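Local coordinates for protein KmHsv2 (Kluyveromyces marxianus, PDB 3VU4) that probably binds phosphoinositides on membranes as a seven-bladed beta-propeller of the PROPPIN family, with a likely role in autophagy-related protein transport, at residues 26-31 and 64-69; 69-74 and 87-92; 260-265 and 300-305. One frame throughout, in Å; residues are numbered along the deposited sequence.

Contact 1. Residues 26-31 and 64-69; sequences EFNQDQ and VRMLHR. With SO4 (sulfate ion), chain I.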
loop_
_atom_site.group_PDB
_atom_site.type_symbol
_atom_site.label_atom_id
_atom_site.label_comp_id
_atom_site.label_asym_id
_atom_site.label_seq_id
_atom_site.Cartn_x
_atom_site.Cartn_y
_atom_site.Cartn_z
ATOM N N GLU A 26 -5.019 -8.168 -1.849
ATOM C CA GLU A 26 -4.132 -7.363 -1.030
ATOM C C GLU A 26 -2.819 -8.110 -0.808
ATOM O O GLU A 26 -2.795 -9.342 -0.820
ATOM C CB GLU A 26 -4.828 -7.075 0.305
ATOM C CG GLU A 26 -4.128 -6.083 1.202
ATOM C CD GLU A 26 -3.898 -4.758 0.516
ATOM O OE1 GLU A 26 -2.964 -4.681 -0.314
ATOM O OE2 GLU A 26 -4.656 -3.803 0.797
ATOM N N PHE A 27 -1.731 -7.361 -0.633
ATOM C CA PHE A 27 -0.409 -7.943 -0.398
ATOM C C PHE A 27 -0.223 -8.194 1.097
ATOM O O PHE A 27 -0.908 -7.581 1.915
ATOM C CB PHE A 27 0.682 -6.972 -0.854
ATOM C CG PHE A 27 0.637 -6.651 -2.306
ATOM C CD1 PHE A 27 1.311 -7.445 -3.228
ATOM C CD2 PHE A 27 -0.104 -5.562 -2.764
ATOM C CE1 PHE A 27 1.250 -7.163 -4.580
ATOM C CE2 PHE A 27 -0.170 -5.273 -4.116
ATOM C CZ PHE A 27 0.508 -6.076 -5.027
ATOM N N ASN A 28 0.693 -9.089 1.462
ATOM C CA ASN A 28 0.942 -9.315 2.881
ATOM C C ASN A 28 1.911 -8.213 3.324
ATOM O O ASN A 28 2.519 -7.552 2.485
ATOM C CB ASN A 28 1.513 -10.715 3.141
ATOM C CG ASN A 28 2.916 -10.902 2.599
ATOM O OD1 ASN A 28 3.460 -10.045 1.887
ATOM N ND2 ASN A 28 3.512 -12.045 2.931
ATOM N N GLN A 29 2.048 -8.020 4.630
ATOM C CA GLN A 29 2.885 -6.960 5.192
ATOM C C GLN A 29 4.273 -6.673 4.598
ATOM O O GLN A 29 4.734 -5.539 4.663
ATOM C CB GLN A 29 3.008 -7.159 6.701
ATOM C CG GLN A 29 1.661 -7.238 7.447
ATOM C CD GLN A 29 0.839 -8.470 7.077
ATOM O OE1 GLN A 29 1.386 -9.517 6.737
ATOM N NE2 GLN A 29 -0.477 -8.351 7.161
ATOM N N ASP A 30 4.947 -7.665 4.023
ATOM C CA ASP A 30 6.265 -7.418 3.441
ATOM C C ASP A 30 6.256 -7.527 1.908
ATOM O O ASP A 30 7.310 -7.563 1.268
ATOM C CB ASP A 30 7.294 -8.391 4.025
ATOM C CG ASP A 30 7.162 -9.794 3.461
ATOM O OD1 ASP A 30 6.025 -10.314 3.414
ATOM O OD2 ASP A 30 8.193 -10.382 3.072
ATOM N N GLN A 31 5.059 -7.573 1.328
ATOM C CA GLN A 31 4.886 -7.673 -0.123
ATOM C C GLN A 31 5.587 -8.842 -0.792
ATOM O O GLN A 31 6.154 -8.686 -1.870
ATOM C CB GLN A 31 5.347 -6.399 -0.822
ATOM C CG GLN A 31 4.381 -5.260 -0.746
ATOM C CD GLN A 31 4.596 -4.412 0.465
ATOM O OE1 GLN A 31 3.905 -3.414 0.662
ATOM N NE2 GLN A 31 5.567 -4.790 1.289
ATOM N N VAL A 64 -10.384 -9.801 2.066
ATOM C CA VAL A 64 -9.445 -10.819 2.496
ATOM C C VAL A 64 -8.051 -10.249 2.828
ATOM O O VAL A 64 -7.533 -9.384 2.123
ATOM C CB VAL A 64 -9.355 -11.926 1.403
ATOM C CG1 VAL A 64 -8.726 -11.363 0.125
ATOM C CG2 VAL A 64 -8.587 -13.118 1.920
ATOM N N ARG A 65 -7.464 -10.736 3.920
ATOM C CA ARG A 65 -6.143 -10.290 4.378
ATOM C C ARG A 65 -5.320 -11.479 4.854
ATOM O O ARG A 65 -5.872 -12.530 5.196
ATOM C CB ARG A 65 -6.285 -9.319 5.554
ATOM C CG ARG A 65 -7.062 -8.054 5.258
ATOM C CD ARG A 65 -6.239 -7.076 4.458
ATOM N NE ARG A 65 -6.971 -5.836 4.248
ATOM C CZ ARG A 65 -7.801 -5.623 3.235
ATOM N NH1 ARG A 65 -7.996 -6.572 2.326
ATOM N NH2 ARG A 65 -8.460 -4.473 3.151
ATOM N N MET A 66 -4.001 -11.327 4.874
ATOM C CA MET A 66 -3.161 -12.406 5.369
ATOM C C MET A 66 -2.113 -11.869 6.344
ATOM O O MET A 66 -1.780 -10.681 6.324
ATOM C CB MET A 66 -2.514 -13.176 4.211
ATOM C CG MET A 66 -1.346 -12.518 3.521
ATOM S SD MET A 66 -0.841 -13.511 2.077
ATOM C CE MET A 66 0.129 -14.819 2.864
ATOM N N LEU A 67 -1.623 -12.738 7.224
ATOM C CA LEU A 67 -0.624 -12.338 8.208
ATOM C C LEU A 67 0.736 -12.926 7.874
ATOM O O LEU A 67 0.973 -14.111 8.084
ATOM C CB LEU A 67 -1.037 -12.790 9.610
ATOM C CG LEU A 67 -0.002 -12.484 10.701
ATOM C CD1 LEU A 67 0.152 -10.973 10.867
ATOM C CD2 LEU A 67 -0.439 -13.119 12.008
ATOM N N HIS A 68 1.624 -12.089 7.353
ATOM C CA HIS A 68 2.968 -12.520 6.986
ATOM C C HIS A 68 2.913 -13.753 6.095
ATOM O O HIS A 68 2.375 -13.701 4.985
ATOM C CB HIS A 68 3.778 -12.803 8.248
ATOM C CG HIS A 68 3.900 -11.612 9.145
ATOM N ND1 HIS A 68 4.416 -10.413 8.710
ATOM C CD2 HIS A 68 3.541 -11.424 10.436
ATOM C CE1 HIS A 68 4.368 -9.533 9.694
ATOM N NE2 HIS A 68 3.841 -10.118 10.752
ATOM N N ARG A 69 3.471 -14.858 6.574
ATOM C CA ARG A 69 3.458 -16.095 5.813
ATOM C C ARG A 69 2.894 -17.211 6.672
ATOM O O ARG A 69 3.104 -18.391 6.391
ATOM C CB ARG A 69 4.869 -16.446 5.341
ATOM C CG ARG A 69 5.296 -15.720 4.070
ATOM C CD ARG A 69 6.753 -16.010 3.726
ATOM N NE ARG A 69 7.117 -15.564 2.382
ATOM C CZ ARG A 69 6.611 -16.072 1.259
ATOM N NH1 ARG A 69 5.711 -17.048 1.307
ATOM N NH2 ARG A 69 7.012 -15.609 0.080
HETATM S S SO4 I . 4.457 -7.893 13.756
HETATM O O1 SO4 I . 4.804 -8.963 14.709
HETATM O O2 SO4 I . 5.636 -7.569 12.933
HETATM O O3 SO4 I . 3.369 -8.346 12.876
HETATM O O4 SO4 I . 4.024 -6.698 14.502
HETATM O O HOH W 1 -3.277 -8.967 3.490
HETATM O O HOH W 2 5.417 -11.160 5.876
#

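Contact 2. Residues 69-74 and 87-92; sequences RTNYVA and DDVKKQ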
loop_
_atom_site.group_PDB
_atom_site.type_symbol
_atom_site.label_atom_id
_atom_site.label_comp_id
_atom_site.label_asym_id
_atom_site.label_seq_id
_atom_site.Cartn_x
_atom_site.Cartn_y
_atom_site.Cartn_z
ATOM N N ARG A 69 3.471 -14.858 6.574
ATOM C CA ARG A 69 3.458 -16.095 5.813
ATOM C C ARG A 69 2.894 -17.211 6.672
ATOM O O ARG A 69 3.104 -18.391 6.391
ATOM C CB ARG A 69 4.869 -16.446 5.341
ATOM C CG ARG A 69 5.296 -15.720 4.070
ATOM C CD ARG A 69 6.753 -16.010 3.726
ATOM N NE ARG A 69 7.117 -15.564 2.382
ATOM C CZ ARG A 69 6.611 -16.072 1.259
ATOM N NH1 ARG A 69 5.711 -17.048 1.307
ATOM N NH2 ARG A 69 7.012 -15.609 0.080
ATOM N N THR A 70 2.166 -16.823 7.714
ATOM C CA THR A 70 1.562 -17.773 8.639
ATOM C C THR A 70 0.383 -18.519 8.020
ATOM O O THR A 70 0.115 -18.408 6.822
ATOM C CB THR A 70 1.065 -17.064 9.897
ATOM O OG1 THR A 70 -0.150 -16.363 9.602
ATOM C CG2 THR A 70 2.109 -16.075 10.384
ATOM N N ASN A 71 -0.326 -19.278 8.847
ATOM C CA ASN A 71 -1.473 -20.043 8.381
ATOM C C ASN A 71 -2.747 -19.265 8.669
ATOM O O ASN A 71 -3.847 -19.791 8.542
ATOM C CB ASN A 71 -1.525 -21.392 9.096
ATOM C CG ASN A 71 -0.156 -22.034 9.228
ATOM O OD1 ASN A 71 0.615 -22.090 8.262
ATOM N ND2 ASN A 71 0.157 -22.528 10.429
ATOM N N TYR A 72 -2.598 -18.004 9.059
ATOM C CA TYR A 72 -3.759 -17.189 9.375
ATOM C C TYR A 72 -4.124 -16.165 8.313
ATOM O O TYR A 72 -3.262 -15.533 7.703
ATOM C CB TYR A 72 -3.554 -16.474 10.709
ATOM C CG TYR A 72 -3.436 -17.416 11.880
ATOM C CD1 TYR A 72 -4.504 -18.237 12.254
ATOM C CD2 TYR A 72 -2.252 -17.495 12.619
ATOM C CE1 TYR A 72 -4.396 -19.113 13.336
ATOM C CE2 TYR A 72 -2.133 -18.367 13.701
ATOM C CZ TYR A 72 -3.206 -19.173 14.054
ATOM O OH TYR A 72 -3.086 -20.029 15.125
ATOM N N VAL A 73 -5.422 -16.016 8.103
ATOM C CA VAL A 73 -5.951 -15.067 7.149
ATOM C C VAL A 73 -7.199 -14.505 7.807
ATOM O O VAL A 73 -7.745 -15.109 8.725
ATOM C CB VAL A 73 -6.337 -15.751 5.818
ATOM C CG1 VAL A 73 -5.121 -16.393 5.184
ATOM C CG2 VAL A 73 -7.401 -16.796 6.060
ATOM N N ALA A 74 -7.640 -13.342 7.352
ATOM C CA ALA A 74 -8.828 -12.717 7.893
ATOM C C ALA A 74 -9.723 -12.389 6.711
ATOM O O ALA A 74 -9.229 -12.037 5.641
ATOM C CB ALA A 74 -8.451 -11.447 8.635
ATOM N N ASP A 87 -7.844 -20.223 9.963
ATOM C CA ASP A 87 -6.617 -21.010 9.921
ATOM C C ASP A 87 -6.498 -21.707 8.566
ATOM O O ASP A 87 -7.390 -22.446 8.154
ATOM C CB ASP A 87 -6.622 -22.049 11.048
ATOM C CG ASP A 87 -5.247 -22.658 11.296
ATOM O OD1 ASP A 87 -4.648 -23.203 10.343
ATOM O OD2 ASP A 87 -4.767 -22.592 12.450
ATOM N N ASP A 88 -5.384 -21.462 7.886
ATOM C CA ASP A 88 -5.110 -22.035 6.572
ATOM C C ASP A 88 -5.021 -23.547 6.543
ATOM O O ASP A 88 -5.784 -24.209 5.842
ATOM C CB ASP A 88 -3.799 -21.485 6.021
ATOM C CG ASP A 88 -4.014 -20.371 5.041
ATOM O OD1 ASP A 88 -4.943 -20.492 4.216
ATOM O OD2 ASP A 88 -3.250 -19.385 5.084
ATOM N N VAL A 89 -4.058 -24.079 7.290
ATOM C CA VAL A 89 -3.816 -25.513 7.357
ATOM C C VAL A 89 -4.911 -26.300 8.080
ATOM O O VAL A 89 -5.182 -27.445 7.727
ATOM C CB VAL A 89 -2.427 -25.793 8.002
ATOM C CG1 VAL A 89 -2.224 -24.904 9.218
ATOM C CG2 VAL A 89 -2.312 -27.253 8.386
ATOM N N LYS A 90 -5.548 -25.689 9.075
ATOM C CA LYS A 90 -6.614 -26.365 9.813
ATOM C C LYS A 90 -8.004 -26.050 9.269
ATOM O O LYS A 90 -8.997 -26.529 9.808
ATOM C CB LYS A 90 -6.576 -25.985 11.296
ATOM C CG LYS A 90 -5.379 -26.517 12.073
ATOM C CD LYS A 90 -5.564 -26.264 13.566
ATOM C CE LYS A 90 -4.474 -26.926 14.401
ATOM N NZ LYS A 90 -4.748 -26.785 15.864
ATOM N N LYS A 91 -8.068 -25.251 8.205
ATOM C CA LYS A 91 -9.338 -24.859 7.590
ATOM C C LYS A 91 -10.396 -24.623 8.665
ATOM O O LYS A 91 -11.514 -25.133 8.575
ATOM C CB LYS A 91 -9.845 -25.947 6.640
ATOM C CG LYS A 91 -8.837 -26.485 5.635
ATOM C CD LYS A 91 -9.579 -27.221 4.515
ATOM C CE LYS A 91 -8.762 -28.352 3.899
ATOM N NZ LYS A 91 -7.464 -27.911 3.326
ATOM N N GLN A 92 -10.055 -23.824 9.665
ATOM C CA GLN A 92 -10.975 -23.597 10.766
ATOM C C GLN A 92 -10.995 -22.156 11.243
ATOM O O GLN A 92 -9.964 -21.494 11.284
ATOM C CB GLN A 92 -10.549 -24.502 11.913
ATOM C CG GLN A 92 -11.628 -24.949 12.860
ATOM C CD GLN A 92 -11.123 -26.074 13.743
ATOM O OE1 GLN A 92 -10.202 -25.883 14.541
ATOM N NE2 GLN A 92 -11.704 -27.260 13.586
#

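Contact 3. Residues 260-265 and 300-305; sequences DKWTLH and LSVDKH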
loop_
_atom_site.group_PDB
_atom_site.type_symbol
_atom_site.label_atom_id
_atom_site.label_comp_id
_atom_site.label_asym_id
_atom_site.label_seq_id
_atom_site.Cartn_x
_atom_site.Cartn_y
_atom_site.Cartn_z
ATOM N N ASP A 260 -5.306 7.222 -12.392
ATOM C CA ASP A 260 -6.318 6.494 -13.157
ATOM C C ASP A 260 -6.236 6.793 -14.650
ATOM O O ASP A 260 -7.088 6.368 -15.424
ATOM C CB ASP A 260 -7.743 6.732 -12.637
ATOM C CG ASP A 260 -8.146 8.180 -12.654
ATOM O OD1 ASP A 260 -7.593 8.963 -13.456
ATOM O OD2 ASP A 260 -9.043 8.536 -11.864
ATOM N N LYS A 261 -5.210 7.539 -15.050
ATOM C CA LYS A 261 -4.982 7.799 -16.469
ATOM C C LYS A 261 -4.107 6.592 -16.840
ATOM O O LYS A 261 -3.746 6.381 -17.994
ATOM C CB LYS A 261 -4.207 9.111 -16.672
ATOM N N TRP A 262 -3.790 5.806 -15.814
ATOM C CA TRP A 262 -2.967 4.607 -15.912
ATOM C C TRP A 262 -1.531 4.914 -16.324
ATOM O O TRP A 262 -0.958 4.306 -17.232
ATOM C CB TRP A 262 -3.634 3.590 -16.838
ATOM C CG TRP A 262 -5.057 3.369 -16.423
ATOM C CD1 TRP A 262 -6.172 3.646 -17.154
ATOM C CD2 TRP A 262 -5.522 2.958 -15.128
ATOM N NE1 TRP A 262 -7.300 3.447 -16.397
ATOM C CE2 TRP A 262 -6.931 3.027 -15.146
ATOM C CE3 TRP A 262 -4.886 2.548 -13.952
ATOM C CZ2 TRP A 262 -7.717 2.697 -14.036
ATOM C CZ3 TRP A 262 -5.666 2.219 -12.846
ATOM C CH2 TRP A 262 -7.067 2.300 -12.897
ATOM N N THR A 263 -0.957 5.879 -15.619
ATOM C CA THR A 263 0.414 6.282 -15.832
ATOM C C THR A 263 1.185 6.040 -14.537
ATOM O O THR A 263 0.740 6.417 -13.454
ATOM C CB THR A 263 0.490 7.745 -16.202
ATOM O OG1 THR A 263 -0.219 7.949 -17.428
ATOM C CG2 THR A 263 1.923 8.162 -16.387
ATOM N N LEU A 264 2.329 5.382 -14.653
ATOM C CA LEU A 264 3.160 5.081 -13.499
ATOM C C LEU A 264 4.227 6.168 -13.373
ATOM O O LEU A 264 4.888 6.508 -14.353
ATOM C CB LEU A 264 3.794 3.698 -13.681
ATOM C CG LEU A 264 4.691 3.148 -12.574
ATOM C CD1 LEU A 264 3.918 3.105 -11.263
ATOM C CD2 LEU A 264 5.195 1.753 -12.964
ATOM N N HIS A 265 4.363 6.722 -12.169
ATOM C CA HIS A 265 5.333 7.782 -11.883
ATOM C C HIS A 265 6.218 7.370 -10.709
ATOM O O HIS A 265 5.769 6.685 -9.784
ATOM C CB HIS A 265 4.624 9.084 -11.494
ATOM C CG HIS A 265 3.563 9.520 -12.459
ATOM N ND1 HIS A 265 3.837 10.271 -13.583
ATOM C CD2 HIS A 265 2.222 9.317 -12.459
ATOM C CE1 HIS A 265 2.713 10.511 -14.232
ATOM N NE2 HIS A 265 1.719 9.944 -13.572
ATOM N N LEU A 300 0.952 2.842 -18.772
ATOM C CA LEU A 300 0.570 1.446 -18.653
ATOM C C LEU A 300 -0.384 1.018 -19.761
ATOM O O LEU A 300 -1.174 1.817 -20.271
ATOM C CB LEU A 300 -0.052 1.204 -17.277
ATOM C CG LEU A 300 0.927 1.508 -16.134
ATOM C CD1 LEU A 300 0.179 1.703 -14.814
ATOM C CD2 LEU A 300 1.969 0.382 -16.053
ATOM N N SER A 301 -0.280 -0.251 -20.133
ATOM C CA SER A 301 -1.099 -0.841 -21.177
ATOM C C SER A 301 -2.264 -1.612 -20.574
ATOM O O SER A 301 -2.070 -2.670 -19.986
ATOM C CB SER A 301 -0.245 -1.788 -22.023
ATOM O OG SER A 301 -1.049 -2.636 -22.824
ATOM N N VAL A 302 -3.475 -1.093 -20.715
ATOM C CA VAL A 302 -4.629 -1.793 -20.173
ATOM C C VAL A 302 -5.869 -1.692 -21.076
ATOM O O VAL A 302 -6.060 -0.695 -21.769
ATOM C CB VAL A 302 -4.963 -1.270 -18.752
ATOM C CG1 VAL A 302 -5.465 0.177 -18.821
ATOM C CG2 VAL A 302 -5.982 -2.205 -18.093
ATOM N N ASP A 303 -6.703 -2.734 -21.077
ATOM C CA ASP A 303 -7.907 -2.729 -21.903
ATOM C C ASP A 303 -8.972 -1.819 -21.307
ATOM O O ASP A 303 -8.794 -1.291 -20.218
ATOM C CB ASP A 303 -8.458 -4.150 -22.097
ATOM C CG ASP A 303 -8.777 -4.851 -20.789
ATOM O OD1 ASP A 303 -9.478 -4.262 -19.937
ATOM O OD2 ASP A 303 -8.336 -6.010 -20.626
ATOM N N LYS A 304 -10.076 -1.638 -22.022
ATOM C CA LYS A 304 -11.142 -0.749 -21.576
ATOM C C LYS A 304 -11.969 -1.229 -20.395
ATOM O O LYS A 304 -12.894 -0.548 -19.961
ATOM C CB LYS A 304 -12.072 -0.422 -22.748
ATOM C CG LYS A 304 -12.824 -1.611 -23.331
ATOM C CD LYS A 304 -13.759 -1.154 -24.452
ATOM C CE LYS A 304 -14.593 -2.301 -25.025
ATOM N NZ LYS A 304 -15.561 -1.828 -26.065
ATOM N N HIS A 305 -11.629 -2.388 -19.854
ATOM C CA HIS A 305 -12.377 -2.916 -18.723
ATOM C C HIS A 305 -11.662 -2.718 -17.376
ATOM O O HIS A 305 -12.012 -3.362 -16.384
ATOM C CB HIS A 305 -12.660 -4.403 -18.970
ATOM C CG HIS A 305 -13.310 -4.673 -20.293
ATOM N ND1 HIS A 305 -14.573 -4.215 -20.611
ATOM C CD2 HIS A 305 -12.847 -5.300 -21.404
ATOM C CE1 HIS A 305 -14.857 -4.546 -21.859
ATOM N NE2 HIS A 305 -13.827 -5.204 -22.363
#

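Contact 1. Residues 26-31 and 64-69
Residues 26-29 and 64-69 run in roughly the same sense, 36° apart end to end, and their backbones come nearest where CA of Asn28 lies 5.6 Å from CA of His68. Gln29 does most of the joining. Its chain bends at chi2 (66°), turning the terminal amide onto the opposing backbone: Gln29 OE1 accepts from His68 N at 2.7 Å, the donor lying above the plane of the side-chain carbonyl, while Gln29 NE2 donates to Met66 O at 2.8 Å, in plane with both groups. A primary amide suits this place because it can serve a donor and an acceptor at once. Asn28 adds a third bond, from ND2 to His68 O (2.9 Å), and its CB rests on Met66 CG. Strands 24-27 and 63-66 are the first strands of consecutive blades of the beta-propeller, so these amides join one blade to the next near the ends of both strands. Between the strands, a water accepts from Met66 N and donates to Phe27 O. Farther back, the aliphatic CG of Glu26 lies over one face of the Arg65 guanidinium, whose NH1 bonds Val64 O and forms a salt bridge with Asp24. At the other end His68 NE2 donates to O3 of a sulfate ion (2.8 Å), which probably comes from the crystallisation liquor and is also bound by Arg110 N, while ND1 shares a second water with Asp30 OD1.

Contact 2. Residues 69-74 and 87-92
Backbone pairing comes first. Strand 72-76 lies antiparallel to strand 82-87, and Tyr72 faces Asp87 as a non-hydrogen-bonded pair with their CA atoms 4.8 Å apart. One step beyond, Asp88 N donates to Asn71 O along a nearly straight path (163°) in the carbonyl plane, and the same oxygen receives a CA-H...O contact from Asp87 CA at 3.3 Å.

Side-chain oxygens then shape the turns. Asp87 CG stands anti to its backbone N (chi1 -165°), so OD1 accepts from Lys90 N at 2.9 Å, met from above the carboxylate plane, in an Asx motif. A G1 beta bulge sets Lys91 and Gln92 opposite Asp87 and closes the hairpin between strands 82-87 and 92-98; Asp87 N donates to Gln92 O, and the return bond from Gln92 N is weak. On the other segment Thr70 OG1 accepts from Tyr72 N in an ST turn and is also bonded to Leu67 O; a hydroxyl can do both. An alanine in place of Asp87 would probably loosen this hairpin turn, because the acceptor for Lys90 N would be gone, together with the carboxylate beside Tyr72.

Van der Waals contacts fill in the rest. Asp87 OD2 lies 3.6 Å from Tyr72 CE1, carboxylate and ring planes turned 70° apart. Val89 CG1 packs against the amide of Asn71, 3.5 Å from its CG. Val73 CG1 and Asp88 OD2 meet at 3.5 Å, the two side chains crossing at about a right angle.

Asp88 is buried, and its OD2 lies near Thr70 O, Asn71 O and the methyl of Val73, which may raise its pKa somewhat; for Asp87 the N-H of Lys90 would tend to stabilise the charged form.

Contact 3. Residues 260-265 and 300-305
Trp262 has its backbone in the left-handed helical region and its CG anti to the carbonyl carbon (chi1 -51°), which places its indole beside Val302, whose CG1 is held in the crowded position between backbone N and carbonyl carbon (chi1 68°). The methyl thereby comes over one face of the indole: Val302 CG1 sits 4.2 Å from the centroid of the five-membered ring of Trp262, 26° off the normal, a CH-pi contact. CD1 of Trp262 is the ring atom nearest to that methyl, at 3.9 Å. A beta-branched residue suits the spot because it carries a methyl close to the backbone. Leu300 makes the other half. Its N donates to Trp262 O at 2.9 Å, nearly along the C=O axis, and its CB lies 4.3 Å from Trp262 CB. Leu300 CD1 turns to the start of strand 263-268, reaching Leu264 CB at 4.3 Å, while the leucine also touches Val258; Trp262 packs on Val244. Asp303 OD1 accepts from His305 N in an Asx turn and is also bonded to His325. The Leu300-Trp262 bond continues, past the strand ends, the antiparallel ladder in which Leu264 pairs with Phe298. The pairing lies where strand 263-268 begins and strand 296-299 ends, the third and fourth strands of the sixth four-stranded blade of the propeller, just before the chain passes to the seventh.

How the contacts relate
The contacts follow one another in series along the chain, contact 1 ending at Arg69, where contact 2 begins. Contacts 1 and 2 are neighbours, with centres about 12 Å apart. Both reach the sheet of the second blade through its adjacent strands 63-66 and 72-76, joined by a probable hydrogen bond from Arg65 N to Ala74 O (2.8 Å). Contact 1 joins that sheet's first strand to the neighbouring blade, about 11 Å from the chain centre; contact 2 lies farther out, about 22 Å, at the hairpin before strand 92-98. Contact 3, in the sixth blade, lies about 25 and 34 Å from them, centre to centre. Together they sample joins within and between blades.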